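Local coordinates for protein kirola (Actinidia deliciosa, PDB 4IGV) that is a kiwifruit allergen of the ripening-related MLP family, related to PR-10 proteins, and probably binds small apolar molecules, as relatives of the Bet v 1 fold do, at residues G5-Q10 / T132-C137; Q104-T107 / N112-T115; V114-H119 / E139-I144. One frame throughout, in Å; residues are numbered along the deposited sequence.

The three contacts belong to a Bet v 1-type fold, in which the C-terminal helix 131-145 packs against a curved antiparallel sheet. Contacts 1 and 3, with centres about 8 Å apart, use successive parts of that helix against neighbouring strands, 4-12 and 112-122. The strands are tied by backbone pairs such as K9 O with W116 N at 2.8 Å. Contact 2 is the next strand pairing in the sheet, 112-122 with 96-107; its centre is about 10 Å from that of contact 3, with which it shares V114 and T115, and about 15 Å from that of contact 1. In relatives the space between helix and sheet takes apolar ligands.

Contact 1: residues G5-Q10 / T132-C137; sequences GKMVKQ and TLMNFC
M7 and K9 on strand 4-12 meet M134 of the C-terminal helix 131-145, part of the helix-on-sheet layer of the Bet v 1 fold. The short segments run in nearly the same direction, 25° apart, with their axes 10.1 Å from each other at the closest point, and the side chains bridge that distance. M134 does most of the work. Its CG stands anti to the backbone N (chi1 -178°), and bends at the next two torsions bring the thioether alongside the strand. M134 CB lies 3.6 Å from M7 SD, M134 CE is 3.8 Å from M7 CG, and M134 SD rests 3.8 Å from K9 CB. The two methionine chains thus run antiparallel alongside one another, sulfur of M7 against methylene of M134. M7 is modelled in two conformers, and its part of this account belongs to one of them. Toward M134, K9 offers its CB, while the chain beyond leads away from segment 132-137. M7 also touches E129 and P130 in the loop before the helix, while K9 reaches I138 one turn beyond M134. On the far face of the strand, V8 packs on T115 of the adjacent strand 112-122.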
# COMPACT_ATOMS: atom_id res chain seq x y z
N GLY A 5 -16.18 4.16 -4.83
CA GLY A 5 -16.20 3.38 -3.61
C GLY A 5 -15.02 3.72 -2.72
O GLY A 5 -14.04 4.34 -3.15
N LYS A 6 -15.15 3.29 -1.48
CA LYS A 6 -14.17 3.46 -0.44
C LYS A 6 -14.15 2.19 0.39
O LYS A 6 -15.18 1.55 0.64
CB LYS A 6 -14.54 4.65 0.46
CG LYS A 6 -13.60 4.92 1.64
CD LYS A 6 -14.16 6.11 2.45
CE LYS A 6 -13.25 6.60 3.60
NZ LYS A 6 -13.89 7.85 4.18
N MET A 7 -12.96 1.84 0.85
CA MET A 7 -12.79 0.69 1.72
C MET A 7 -11.69 1.03 2.72
O MET A 7 -10.66 1.54 2.34
CB MET A 7 -12.39 -0.52 0.87
CG MET A 7 -12.25 -1.82 1.63
SD MET A 7 -11.79 -3.20 0.56
CE MET A 7 -13.25 -3.27 -0.52
N VAL A 8 -11.94 0.74 3.99
CA VAL A 8 -11.05 1.10 5.08
C VAL A 8 -10.88 -0.12 5.99
O VAL A 8 -11.85 -0.78 6.41
CB VAL A 8 -11.62 2.25 5.92
CG1 VAL A 8 -10.65 2.57 7.11
CG2 VAL A 8 -11.94 3.51 5.07
N LYS A 9 -9.65 -0.40 6.35
CA LYS A 9 -9.36 -1.45 7.34
C LYS A 9 -8.20 -1.02 8.23
O LYS A 9 -7.16 -0.63 7.72
CB LYS A 9 -8.98 -2.79 6.70
CG LYS A 9 -8.86 -3.96 7.70
CD LYS A 9 -10.23 -4.50 8.09
CE LYS A 9 -10.26 -6.02 8.45
NZ LYS A 9 -9.38 -6.44 9.56
N GLN A 10 -8.45 -1.10 9.55
CA GLN A 10 -7.46 -0.77 10.57
C GLN A 10 -7.05 -2.03 11.26
O GLN A 10 -7.90 -2.77 11.73
CB GLN A 10 -8.02 0.19 11.59
CG GLN A 10 -7.01 0.62 12.67
CD GLN A 10 -7.54 1.71 13.58
OE1 GLN A 10 -8.75 1.81 13.84
NE2 GLN A 10 -6.64 2.57 14.06
N THR A 132 -9.93 -8.45 -2.46
CA THR A 132 -8.75 -9.27 -2.57
C THR A 132 -7.51 -8.41 -2.39
O THR A 132 -6.56 -8.81 -1.74
CB THR A 132 -8.70 -10.02 -3.93
OG1 THR A 132 -9.83 -10.92 -4.02
CG2 THR A 132 -7.44 -10.82 -4.06
N LEU A 133 -7.53 -7.18 -2.91
CA LEU A 133 -6.38 -6.30 -2.73
C LEU A 133 -6.23 -5.85 -1.26
O LEU A 133 -5.14 -5.74 -0.73
CB LEU A 133 -6.53 -5.07 -3.66
CG LEU A 133 -5.33 -4.17 -3.71
CD1 LEU A 133 -4.10 -4.86 -4.37
CD2 LEU A 133 -5.62 -2.83 -4.39
N MET A 134 -7.37 -5.59 -0.61
CA MET A 134 -7.29 -5.26 0.82
C MET A 134 -6.72 -6.41 1.63
O MET A 134 -5.87 -6.19 2.49
CB MET A 134 -8.66 -4.81 1.36
CG MET A 134 -8.60 -4.41 2.81
SD MET A 134 -7.54 -2.95 3.14
CE MET A 134 -8.62 -1.66 2.60
N ASN A 135 -7.15 -7.63 1.35
CA ASN A 135 -6.60 -8.80 2.04
C ASN A 135 -5.11 -8.88 1.83
O ASN A 135 -4.36 -9.16 2.75
CB ASN A 135 -7.26 -10.09 1.54
CG ASN A 135 -8.75 -10.19 1.90
OD1 ASN A 135 -9.21 -9.59 2.88
ND2 ASN A 135 -9.51 -11.00 1.11
N PHE A 136 -4.66 -8.58 0.62
CA PHE A 136 -3.24 -8.57 0.26
C PHE A 136 -2.45 -7.58 1.10
O PHE A 136 -1.38 -7.84 1.61
CB PHE A 136 -3.17 -8.39 -1.26
CG PHE A 136 -1.83 -8.06 -1.87
CD1 PHE A 136 -1.02 -9.04 -2.42
CD2 PHE A 136 -1.45 -6.75 -1.96
CE1 PHE A 136 0.18 -8.67 -3.04
CE2 PHE A 136 -0.26 -6.40 -2.56
CZ PHE A 136 0.55 -7.39 -3.08
N CYS A 137 -2.98 -6.36 1.20
CA CYS A 137 -2.35 -5.31 1.98
C CYS A 137 -2.27 -5.65 3.45
O CYS A 137 -1.26 -5.38 4.10
CB CYS A 137 -3.09 -3.99 1.79
SG CYS A 137 -2.90 -3.24 0.13

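Contact 2: residues Q104-T107 / N112-T115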
# COMPACT_ATOMS: atom_id res chain seq x y z
N GLN A 104 -1.85 4.93 6.74
CA GLN A 104 -1.69 5.86 7.84
C GLN A 104 -1.42 5.11 9.13
O GLN A 104 -2.17 4.19 9.47
CB GLN A 104 -2.97 6.72 7.99
CG GLN A 104 -2.81 7.83 8.95
CD GLN A 104 -3.26 7.49 10.34
OE1 GLN A 104 -4.30 6.83 10.53
NE2 GLN A 104 -2.49 7.94 11.34
N VAL A 105 -0.38 5.48 9.83
CA VAL A 105 0.13 4.75 11.00
C VAL A 105 -0.11 5.58 12.26
O VAL A 105 0.29 6.73 12.33
CB VAL A 105 1.64 4.44 10.85
CG1 VAL A 105 2.09 3.54 12.06
CG2 VAL A 105 1.90 3.74 9.50
N ASP A 106 -0.78 5.00 13.24
CA ASP A 106 -0.96 5.62 14.52
C ASP A 106 0.07 5.09 15.47
O ASP A 106 0.11 3.88 15.73
CB ASP A 106 -2.31 5.26 15.08
CG ASP A 106 -3.41 5.97 14.41
OD1 ASP A 106 -3.22 7.11 13.91
OD2 ASP A 106 -4.54 5.39 14.43
N THR A 107 0.90 5.99 15.99
CA THR A 107 1.84 5.66 17.02
C THR A 107 1.56 6.66 18.11
O THR A 107 2.22 7.69 18.16
CB THR A 107 3.28 5.86 16.51
OG1 THR A 107 3.52 7.26 16.23
CG2 THR A 107 3.51 5.07 15.27
N ASN A 112 -0.11 0.73 18.52
CA ASN A 112 0.33 1.03 17.19
C ASN A 112 -0.73 0.40 16.28
O ASN A 112 -1.14 -0.76 16.51
CB ASN A 112 1.69 0.35 16.89
CG ASN A 112 2.82 0.84 17.78
OD1 ASN A 112 3.45 1.85 17.46
ND2 ASN A 112 3.04 0.17 18.91
N SER A 113 -1.16 1.14 15.28
CA SER A 113 -2.03 0.56 14.28
C SER A 113 -1.74 1.13 12.91
O SER A 113 -1.14 2.20 12.77
CB SER A 113 -3.47 0.76 14.63
OG SER A 113 -3.77 2.14 14.59
N VAL A 114 -2.19 0.41 11.89
CA VAL A 114 -2.07 0.80 10.49
C VAL A 114 -3.44 0.81 9.87
O VAL A 114 -4.19 -0.20 10.01
CB VAL A 114 -1.12 -0.19 9.75
CG1 VAL A 114 -0.98 0.22 8.26
CG2 VAL A 114 0.25 -0.28 10.45
N THR A 115 -3.81 1.92 9.26
CA THR A 115 -5.07 2.00 8.58
C THR A 115 -4.82 2.09 7.09
O THR A 115 -4.08 2.96 6.62
CB THR A 115 -5.84 3.24 9.05
OG1 THR A 115 -6.12 3.09 10.44
CG2 THR A 115 -7.22 3.30 8.32
O HOH W 1 -3.95 3.92 11.93
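D106 and S113 face each other as a hydrogen-bonded antiparallel pair, and D106 CB sits 3.5 Å from S113 OG. With CG anti to the carbonyl carbon (chi1 -74°), the D106 carboxylate stands over the sheet face that also carries Q104, S113 and T115. D106 OD2 comes within 3.3 Å of S113 OG, at an angle too poor for a hydrogen bond; that hydroxyl is held instead by Q10 NE2 of strand 4-12 and by a water. D106 OD1 takes a 2.8 Å, nearly straight bond (170°) from Q104 NE2, which lies above the carboxylate plane, though OD1 stays close to the plane of the amide. The same amide nitrogen also reaches T80 O, so two acceptors fix its rotation. The water joins Q104 O, S113 OG and T115 OG1, linking both strands on this face. On the opposite face, V105 CG2 and V114 CG2 approach to 4.4 Å and both valines pack on F20 of helix 17-25. Backbone bonds complete the ladder, among them T115 N to Q104 O at 2.8 Å. This is the antiparallel beta hairpin of strands 96-107 and 112-122, within the Bet v 1 sheet.

Contact 3: residues V114-H119 / E139-I144; sequences VTWTFH and EITKDI
T141 meets W116 and V114 where helix 131-145 packs on strand 112-122. Coming along the helix, E139 is engaged elsewhere, its OE1 hydrogen-bonded to N38 ND2. I140 turns its CB toward the strand without reaching it and packs on S35. T141 then makes the contact. Its OG1 lies beside the backbone N (chi1 -59°), directed back along the helix to C137 O, one turn earlier, with which it is hydrogen-bonded. The same oxygen accepts the indole N-H of W116, W116 NE1 to T141 OG1 2.9 Å. That bond is bent, 133° at the hydrogen, because T141 OG1 sits off toward the benzo side of the ring edge, 3.4 Å from W116 CZ2, and 20° out of the indole plane. The methyl branch goes the other way: T141 CG2 lies 4.4 Å from V114 CG2, a light apolar touch, and the residue also packs on F20 of helix 17-25. K142 offers its carbonyl to T146 OG1, and D143 OD2 is hydrogen-bonded to S35 OG. I144 again points its CB toward the strand but packs on I23 and F24 of helix 17-25. W116 is further enclosed by M134, C137 and I138 and by the F24 ring, nearly perpendicular to it. Because C137 O can only accept, the T141 hydroxyl gives its proton there, an additional bond to that carbonyl, and keeps its oxygen as the acceptor for the indole N-H: the tryptophan's rotation is thereby tied to the helix backbone.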
# COMPACT_ATOMS: atom_id res chain seq x y z
N VAL A 114 -2.19 0.41 11.89
CA VAL A 114 -2.07 0.80 10.49
C VAL A 114 -3.44 0.81 9.87
O VAL A 114 -4.19 -0.20 10.01
CB VAL A 114 -1.12 -0.19 9.75
CG1 VAL A 114 -0.98 0.22 8.26
CG2 VAL A 114 0.25 -0.28 10.45
N THR A 115 -3.81 1.92 9.26
CA THR A 115 -5.07 2.00 8.58
C THR A 115 -4.82 2.09 7.09
O THR A 115 -4.08 2.96 6.62
CB THR A 115 -5.84 3.24 9.05
OG1 THR A 115 -6.12 3.09 10.44
CG2 THR A 115 -7.22 3.30 8.32
N TRP A 116 -5.48 1.20 6.37
CA TRP A 116 -5.43 1.17 4.89
C TRP A 116 -6.77 1.71 4.37
O TRP A 116 -7.84 1.23 4.80
CB TRP A 116 -5.27 -0.30 4.45
CG TRP A 116 -3.93 -0.87 4.73
CD1 TRP A 116 -3.58 -1.57 5.82
CD2 TRP A 116 -2.79 -0.88 3.86
NE1 TRP A 116 -2.25 -1.94 5.75
CE2 TRP A 116 -1.78 -1.58 4.51
CE3 TRP A 116 -2.58 -0.45 2.57
CZ2 TRP A 116 -0.53 -1.78 3.95
CZ3 TRP A 116 -1.34 -0.63 2.00
CH2 TRP A 116 -0.34 -1.35 2.67
N THR A 117 -6.71 2.70 3.51
CA THR A 117 -7.88 3.26 2.90
C THR A 117 -7.73 3.21 1.40
O THR A 117 -6.73 3.69 0.86
CB THR A 117 -8.14 4.71 3.38
OG1 THR A 117 -8.27 4.78 4.77
CG2 THR A 117 -9.42 5.30 2.73
N PHE A 118 -8.73 2.70 0.70
CA PHE A 118 -8.81 2.74 -0.75
C PHE A 118 -9.91 3.69 -1.16
O PHE A 118 -11.00 3.65 -0.61
CB PHE A 118 -9.17 1.40 -1.36
CG PHE A 118 -8.24 0.25 -1.07
CD1 PHE A 118 -6.95 0.39 -0.61
CD2 PHE A 118 -8.68 -1.05 -1.36
CE1 PHE A 118 -6.15 -0.72 -0.41
CE2 PHE A 118 -7.87 -2.17 -1.14
CZ PHE A 118 -6.61 -1.98 -0.72
N HIS A 119 -9.63 4.56 -2.13
CA HIS A 119 -10.66 5.35 -2.78
C HIS A 119 -10.55 5.02 -4.25
O HIS A 119 -9.48 5.15 -4.85
CB HIS A 119 -10.42 6.85 -2.61
CG HIS A 119 -10.63 7.36 -1.23
ND1 HIS A 119 -11.89 7.63 -0.73
CD2 HIS A 119 -9.76 7.72 -0.25
CE1 HIS A 119 -11.79 8.04 0.52
NE2 HIS A 119 -10.51 8.11 0.84
N GLU A 139 -2.16 -8.64 4.61
CA GLU A 139 -1.18 -9.75 4.70
C GLU A 139 0.20 -9.19 4.74
O GLU A 139 1.03 -9.55 5.57
CB GLU A 139 -1.24 -10.70 3.48
CG GLU A 139 -0.39 -11.96 3.78
CD GLU A 139 -0.03 -12.85 2.62
OE1 GLU A 139 -0.79 -12.92 1.63
OE2 GLU A 139 1.05 -13.50 2.75
N ILE A 140 0.48 -8.28 3.82
CA ILE A 140 1.77 -7.58 3.79
C ILE A 140 2.07 -6.98 5.16
O ILE A 140 3.17 -7.11 5.69
CB ILE A 140 1.87 -6.54 2.68
CG1 ILE A 140 1.95 -7.26 1.34
CG2 ILE A 140 3.09 -5.65 2.91
CD1 ILE A 140 1.72 -6.30 0.18
N THR A 141 1.06 -6.33 5.75
CA THR A 141 1.21 -5.72 7.05
C THR A 141 1.61 -6.77 8.10
O THR A 141 2.51 -6.55 8.90
CB THR A 141 -0.12 -5.04 7.47
OG1 THR A 141 -0.46 -4.06 6.49
CG2 THR A 141 -0.03 -4.40 8.85
N LYS A 142 0.96 -7.92 8.08
CA LYS A 142 1.27 -8.99 9.03
C LYS A 142 2.66 -9.58 8.80
O LYS A 142 3.37 -9.91 9.77
CB LYS A 142 0.18 -10.05 8.99
CG LYS A 142 -1.16 -9.56 9.56
CD LYS A 142 -2.25 -10.55 9.36
CE LYS A 142 -3.58 -10.00 9.80
NZ LYS A 142 -4.64 -11.01 9.56
N ASP A 143 3.05 -9.65 7.53
CA ASP A 143 4.41 -10.12 7.20
C ASP A 143 5.45 -9.14 7.75
O ASP A 143 6.45 -9.59 8.28
CB ASP A 143 4.57 -10.31 5.72
CG ASP A 143 3.90 -11.57 5.21
OD1 ASP A 143 3.54 -12.47 6.01
OD2 ASP A 143 3.73 -11.72 3.99
N ILE A 144 5.18 -7.83 7.62
CA ILE A 144 6.14 -6.85 8.13
C ILE A 144 6.22 -6.95 9.64
O ILE A 144 7.31 -6.97 10.23
CB ILE A 144 5.78 -5.45 7.67
CG1 ILE A 144 5.94 -5.29 6.17
CG2 ILE A 144 6.57 -4.41 8.49
CD1 ILE A 144 5.25 -4.02 5.59